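Local structure of nitrophorin Cim l NP (Cimex lectularius, 2IMQ) at residues I255-N261 and V274-V280; G116-S121 and R153-S157. The protein carries nitric oxide on a heme b group and delivers it to the victim during feeding, which dilates the blood vessels. All blocks are in the same frame, centred on the assembly; numbering follows the deposited sequence.

Contact 1: I255-N261 and V274-V280; sequences IQPLSYN and VLAKFRV
Two extended strands, 255-261 and 274-280, pair antiparallel, their axes 4.3 Å apart at closest approach and 148° between their directions. Backbone hydrogen bonds set the register: Gln256 N to Arg279 O (2.9 Å) with Arg279 N to Gln256 O (2.8 Å), and Asn261 N to Leu275 O (3.0 Å) with Leu275 N to Asn261 O (2.9 Å). Between them the ladder slips by one residue. Leu258, at phi/psi -96/-38, and Ser259 both face Lys277, whose O accepts from Leu258 N at 2.7 Å and weakly from Ser259 N at 3.4 Å, while Lys277 N donates to Ser259 O at 3.0 Å. This is a classic beta bulge, in the hairpin that ends one sheet of a DNase I-like beta-sandwich, with 274-281 paired on its other side to strand 6-17. Apolar contacts gather on the face turned to the second sheet: Ile255 CG2 meets Phe278 CD2 (3.8 Å), Ile255 CG1 meets Val280 CG1 (4.0 Å), and Tyr260, chi1 t, brings CE1 to Val274 CG1 (3.4 Å) and CD1 to Ala276 CB (3.8 Å). On the other face, Leu258 CD2 lies over the Arg279 guanidinium, 3.8 Å from CZ. One water lies 2.8 Å from Ser259 OG, accepts from Asn261 ND2 (3.0 Å) and donates to Leu275 O (2.8 Å); a second lies 2.9 Å from Ser259 OG and accepts from Lys277 NZ (3.0 Å), also salt-bridged to Glu35.

Contact 2: G116-S121 and R153-S157; sequences GGIVTS and RLDYS
A loop can pack on a beta-strand without a hydrogen bond to it, and three residues supply most of the buried surface here: Leu154, Val119 and Tyr156. Residues 116-121 form an extended strand; 153-154 are the end of a 3-10 segment, followed by loop. The nearest CA atoms of the two segments, those of Val119 and Leu154, are 6.2 Å apart. Leu154 (chi1 m, chi2 t) starts sideways from its CA but brings its branched end down onto the strand, with CD2 3.5 Å from Gly117 C and CD1 4.0 Å from Gly116 O. A CB on Gly117 would lie 2.5 Å from Leu154 CD1, so the bare backbone is what admits the leucine. Val119, chi1 t, points toward the loop between its two large partners. Val119 CG2 packs 3.8 Å from Leu154 CD2 and 3.7 Å from Leu154 O, a carbonyl hydrogen-bonded to Thr132 OG1. Val119 CG1 sits over the face of the Tyr156 ring, 3.9 Å from the centroid and 7° off the normal, a CH-pi contact. Tyr156 (chi1 -84°) also places CE2 3.6 Å from Ser121 OG, whose polar partner is Ser130. Flanking the tyrosine, Asp155 OD1 accepts from Ser157 N (3.0 Å) and Ser157 OG (2.6 Å), the first bond defining an Asx turn. Val119 and Ser121 point toward the loop, and Gly117 presents bare backbone on the same side, while Ile118 and Thr120 point away and touch strand 84-91 of the other sheet; this is the alternation of a beta-sandwich strand whose outer face is covered by a connecting loop.

In the fold
The two contacts illustrate two ways of building around a beta-sandwich, one in each sheet. Contact 1 joins neighbouring strands at the edge of the six-stranded sheet; contact 2 lays a loop over strand 116-124 of the five-stranded sheet. They do not touch: their centres are 20 Å apart and their nearest atoms about 10 Å. Contact 1 is only partly buried, rich in backbone hydrogen bonds, with one face apolar and the other hydrated and charged. Contact 2 is buried and relies on van der Waals and CH-pi packing. Strand 165-169 borders both, meeting Ile255 and Val280 with Phe165 and Phe167, and Leu154 and Tyr156 with Trp168 and Leu166.

Contact 1: I255-N261 and V274-V280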
loop_
_atom_site.group_PDB
_atom_site.type_symbol
_atom_site.label_atom_id
_atom_site.label_comp_id
_atom_site.label_asym_id
_atom_site.label_seq_id
_atom_site.Cartn_x
_atom_site.Cartn_y
_atom_site.Cartn_z
ATOM N N ILE A 255 -0.395 15.690 7.273
ATOM C CA ILE A 255 -0.078 14.257 7.358
ATOM C C ILE A 255 1.430 14.204 7.427
ATOM O O ILE A 255 2.107 14.646 6.516
ATOM C CB ILE A 255 -0.610 13.465 6.132
ATOM C CG1 ILE A 255 -2.122 13.562 6.026
ATOM C CG2 ILE A 255 -0.142 12.016 6.184
ATOM C CD1 ILE A 255 -2.737 13.071 4.706
ATOM N N GLN A 256 1.937 13.697 8.540
ATOM C CA GLN A 256 3.340 13.621 8.787
ATOM C C GLN A 256 3.806 12.170 8.801
ATOM O O GLN A 256 3.495 11.419 9.721
ATOM C CB GLN A 256 3.660 14.257 10.146
ATOM C CG GLN A 256 5.146 14.191 10.441
ATOM C CD GLN A 256 5.981 14.822 9.349
ATOM O OE1 GLN A 256 6.867 14.160 8.767
ATOM N NE2 GLN A 256 5.696 16.080 9.037
ATOM N N PRO A 257 4.591 11.749 7.791
ATOM C CA PRO A 257 5.204 10.455 7.902
ATOM C C PRO A 257 6.186 10.418 9.085
ATOM O O PRO A 257 6.986 11.327 9.282
ATOM C CB PRO A 257 5.973 10.283 6.583
ATOM C CG PRO A 257 5.570 11.387 5.765
ATOM C CD PRO A 257 4.920 12.426 6.525
ATOM N N LEU A 258 6.121 9.351 9.852
ATOM C CA LEU A 258 7.050 9.072 10.932
ATOM C C LEU A 258 8.167 8.164 10.532
ATOM O O LEU A 258 9.313 8.349 10.957
ATOM C CB LEU A 258 6.280 8.458 12.127
ATOM C CG LEU A 258 5.033 9.239 12.541
ATOM C CD1 LEU A 258 4.215 8.525 13.580
ATOM C CD2 LEU A 258 5.423 10.666 12.979
ATOM N N SER A 259 7.843 7.175 9.700
ATOM C CA SER A 259 8.834 6.268 9.177
ATOM C C SER A 259 8.266 5.602 7.934
ATOM O O SER A 259 7.039 5.544 7.737
ATOM C CB SER A 259 9.256 5.254 10.198
ATOM O OG SER A 259 8.214 4.384 10.519
ATOM N N TYR A 260 9.161 5.085 7.120
ATOM C CA TYR A 260 8.851 4.444 5.837
ATOM C C TYR A 260 9.990 3.500 5.584
ATOM O O TYR A 260 11.117 3.931 5.448
ATOM C CB TYR A 260 8.747 5.520 4.768
ATOM C CG TYR A 260 8.284 5.109 3.401
ATOM C CD1 TYR A 260 7.248 4.160 3.213
ATOM C CD2 TYR A 260 8.815 5.702 2.267
ATOM C CE1 TYR A 260 6.775 3.860 1.954
ATOM C CE2 TYR A 260 8.313 5.404 1.001
ATOM C CZ TYR A 260 7.305 4.477 0.842
ATOM O OH TYR A 260 6.877 4.176 -0.412
ATOM N N ASN A 261 9.723 2.223 5.630
ATOM C CA ASN A 261 10.745 1.222 5.518
ATOM C C ASN A 261 10.258 -0.035 4.867
ATOM O O ASN A 261 9.143 -0.470 5.116
ATOM C CB ASN A 261 11.220 0.791 6.929
ATOM C CG ASN A 261 11.829 1.899 7.751
ATOM O OD1 ASN A 261 13.025 2.141 7.689
ATOM N ND2 ASN A 261 11.035 2.526 8.584
ATOM N N VAL A 274 6.428 -3.179 2.526
ATOM C CA VAL A 274 6.745 -1.838 2.864
ATOM C C VAL A 274 5.769 -1.306 3.880
ATOM O O VAL A 274 4.557 -1.329 3.648
ATOM C CB VAL A 274 6.817 -0.959 1.599
ATOM C CG1 VAL A 274 6.971 0.495 1.944
ATOM C CG2 VAL A 274 7.995 -1.325 0.739
ATOM N N LEU A 275 6.299 -0.825 5.008
ATOM C CA LEU A 275 5.544 -0.345 6.120
ATOM C C LEU A 275 5.723 1.159 6.297
ATOM O O LEU A 275 6.872 1.642 6.392
ATOM C CB LEU A 275 6.058 -1.062 7.380
ATOM C CG LEU A 275 5.511 -0.613 8.716
ATOM C CD1 LEU A 275 3.971 -0.821 8.816
ATOM C CD2 LEU A 275 6.195 -1.345 9.798
ATOM N N ALA A 276 4.625 1.889 6.332
ATOM C CA ALA A 276 4.665 3.304 6.572
ATOM C C ALA A 276 3.877 3.600 7.822
ATOM O O ALA A 276 2.878 2.950 8.105
ATOM C CB ALA A 276 4.123 4.130 5.392
ATOM N N LYS A 277 4.324 4.606 8.526
ATOM C CA LYS A 277 3.707 5.053 9.761
ATOM C C LYS A 277 3.544 6.543 9.632
ATOM O O LYS A 277 4.478 7.258 9.264
ATOM C CB LYS A 277 4.542 4.713 11.016
ATOM C CG LYS A 277 4.900 3.257 11.145
ATOM C CD LYS A 277 5.748 2.979 12.395
ATOM C CE LYS A 277 6.212 1.551 12.435
ATOM N NZ LYS A 277 6.978 1.317 13.712
ATOM N N PHE A 278 2.338 7.018 9.939
ATOM C CA PHE A 278 1.999 8.446 9.819
ATOM C C PHE A 278 1.332 8.938 11.069
ATOM O O PHE A 278 0.639 8.179 11.735
ATOM C CB PHE A 278 0.990 8.649 8.687
ATOM C CG PHE A 278 1.439 8.115 7.367
ATOM C CD1 PHE A 278 1.124 6.818 7.000
ATOM C CD2 PHE A 278 2.076 8.938 6.463
ATOM C CE1 PHE A 278 1.508 6.330 5.752
ATOM C CE2 PHE A 278 2.427 8.418 5.171
ATOM C CZ PHE A 278 2.164 7.114 4.886
ATOM N N ARG A 279 1.457 10.232 11.274
ATOM C CA ARG A 279 0.649 10.939 12.259
ATOM C C ARG A 279 -0.155 12.004 11.513
ATOM O O ARG A 279 0.423 12.798 10.785
ATOM C CB ARG A 279 1.532 11.573 13.281
ATOM C CG ARG A 279 0.854 12.376 14.361
ATOM C CD ARG A 279 1.889 13.009 15.302
ATOM N NE ARG A 279 2.718 11.987 15.927
ATOM C CZ ARG A 279 4.022 12.090 16.158
ATOM N NH1 ARG A 279 4.704 13.178 15.793
ATOM N NH2 ARG A 279 4.662 11.082 16.747
ATOM N N VAL A 280 -1.476 11.946 11.635
ATOM C CA VAL A 280 -2.351 12.932 11.013
ATOM C C VAL A 280 -2.926 13.880 12.048
ATOM O O VAL A 280 -3.180 13.466 13.184
ATOM C CB VAL A 280 -3.465 12.261 10.165
ATOM C CG1 VAL A 280 -2.865 11.242 9.209
ATOM C CG2 VAL A 280 -4.516 11.634 10.977
HETATM O O HOH W 1 8.095 2.125 8.912
HETATM O O HOH W 2 9.267 3.015 12.826
#

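Contact 2: G116-S121 and R153-S157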
loop_
_atom_site.group_PDB
_atom_site.type_symbol
_atom_site.label_atom_id
_atom_site.label_comp_id
_atom_site.label_asym_id
_atom_site.label_seq_id
_atom_site.Cartn_x
_atom_site.Cartn_y
_atom_site.Cartn_z
ATOM N N GLY A 116 -7.054 -2.754 -11.741
ATOM C CA GLY A 116 -7.923 -1.709 -11.273
ATOM C C GLY A 116 -7.508 -1.345 -9.874
ATOM O O GLY A 116 -6.321 -1.166 -9.632
ATOM N N GLY A 117 -8.475 -1.237 -8.979
ATOM C CA GLY A 117 -8.177 -0.949 -7.639
ATOM C C GLY A 117 -9.382 -1.016 -6.743
ATOM O O GLY A 117 -10.516 -1.346 -7.170
ATOM N N ILE A 118 -9.126 -0.707 -5.489
ATOM C CA ILE A 118 -10.118 -0.733 -4.367
ATOM C C ILE A 118 -9.948 0.528 -3.591
ATOM O O ILE A 118 -8.807 0.927 -3.288
ATOM C CB ILE A 118 -9.862 -1.912 -3.455
ATOM C CG1 ILE A 118 -9.840 -3.253 -4.222
ATOM C CG2 ILE A 118 -10.941 -1.997 -2.303
ATOM C CD1 ILE A 118 -9.304 -4.382 -3.458
ATOM N N VAL A 119 -11.067 1.161 -3.204
ATOM C CA VAL A 119 -10.989 2.262 -2.283
ATOM C C VAL A 119 -11.938 2.004 -1.112
ATOM O O VAL A 119 -13.104 1.796 -1.341
ATOM C CB VAL A 119 -11.406 3.620 -2.900
ATOM C CG1 VAL A 119 -11.066 4.714 -1.979
ATOM C CG2 VAL A 119 -10.779 3.848 -4.199
ATOM N N THR A 120 -11.426 2.064 0.090
ATOM C CA THR A 120 -12.249 1.958 1.317
ATOM C C THR A 120 -12.126 3.250 2.053
ATOM O O THR A 120 -11.030 3.740 2.329
ATOM C CB THR A 120 -11.742 0.770 2.156
ATOM O OG1 THR A 120 -12.035 -0.448 1.480
ATOM C CG2 THR A 120 -12.411 0.697 3.528
ATOM N N SER A 121 -13.290 3.817 2.437
ATOM C CA SER A 121 -13.346 5.103 3.080
ATOM C C SER A 121 -14.269 5.047 4.309
ATOM O O SER A 121 -15.189 4.278 4.362
ATOM C CB SER A 121 -13.904 6.181 2.128
ATOM O OG SER A 121 -13.101 6.303 0.956
ATOM N N ARG A 153 -10.820 7.291 -10.948
ATOM C CA ARG A 153 -11.900 6.793 -10.108
ATOM C C ARG A 153 -11.445 6.312 -8.750
ATOM O O ARG A 153 -12.229 6.164 -7.839
ATOM C CB ARG A 153 -12.618 5.639 -10.799
ATOM C CG ARG A 153 -13.398 6.066 -12.072
ATOM C CD ARG A 153 -13.919 4.873 -12.797
ATOM N NE ARG A 153 -12.861 4.197 -13.556
ATOM C CZ ARG A 153 -13.029 3.081 -14.266
ATOM N NH1 ARG A 153 -14.231 2.530 -14.358
ATOM N NH2 ARG A 153 -12.015 2.533 -14.912
ATOM N N LEU A 154 -10.145 6.064 -8.619
ATOM C CA LEU A 154 -9.518 5.570 -7.363
ATOM C C LEU A 154 -8.960 6.713 -6.530
ATOM O O LEU A 154 -8.498 6.499 -5.398
ATOM C CB LEU A 154 -8.428 4.546 -7.680
ATOM C CG LEU A 154 -8.868 3.303 -8.417
ATOM C CD1 LEU A 154 -7.649 2.524 -8.917
ATOM C CD2 LEU A 154 -9.711 2.409 -7.557
ATOM N N ASP A 155 -9.055 7.941 -7.049
ATOM C CA ASP A 155 -8.380 9.104 -6.490
ATOM C C ASP A 155 -9.439 10.014 -5.872
ATOM O O ASP A 155 -10.050 10.879 -6.558
ATOM C CB ASP A 155 -7.626 9.867 -7.566
ATOM C CG ASP A 155 -6.773 10.947 -7.019
ATOM O OD1 ASP A 155 -7.030 11.436 -5.873
ATOM O OD2 ASP A 155 -5.829 11.404 -7.694
ATOM N N TYR A 156 -9.626 9.868 -4.556
ATOM C CA TYR A 156 -10.651 10.601 -3.822
ATOM C C TYR A 156 -10.211 12.003 -3.442
ATOM O O TYR A 156 -10.908 12.707 -2.681
ATOM C CB TYR A 156 -11.126 9.773 -2.619
ATOM C CG TYR A 156 -12.185 8.755 -2.930
ATOM C CD1 TYR A 156 -12.207 8.022 -4.098
ATOM C CD2 TYR A 156 -13.153 8.485 -1.999
ATOM C CE1 TYR A 156 -13.223 7.114 -4.355
ATOM C CE2 TYR A 156 -14.153 7.583 -2.242
ATOM C CZ TYR A 156 -14.188 6.914 -3.414
ATOM O OH TYR A 156 -15.160 5.994 -3.698
ATOM N N SER A 157 -9.080 12.447 -3.969
ATOM C CA SER A 157 -8.683 13.846 -3.886
ATOM C C SER A 157 -9.271 14.624 -5.074
ATOM O O SER A 157 -9.285 15.859 -5.037
ATOM C CB SER A 157 -7.169 14.038 -3.852
ATOM O OG SER A 157 -6.572 13.891 -5.110
#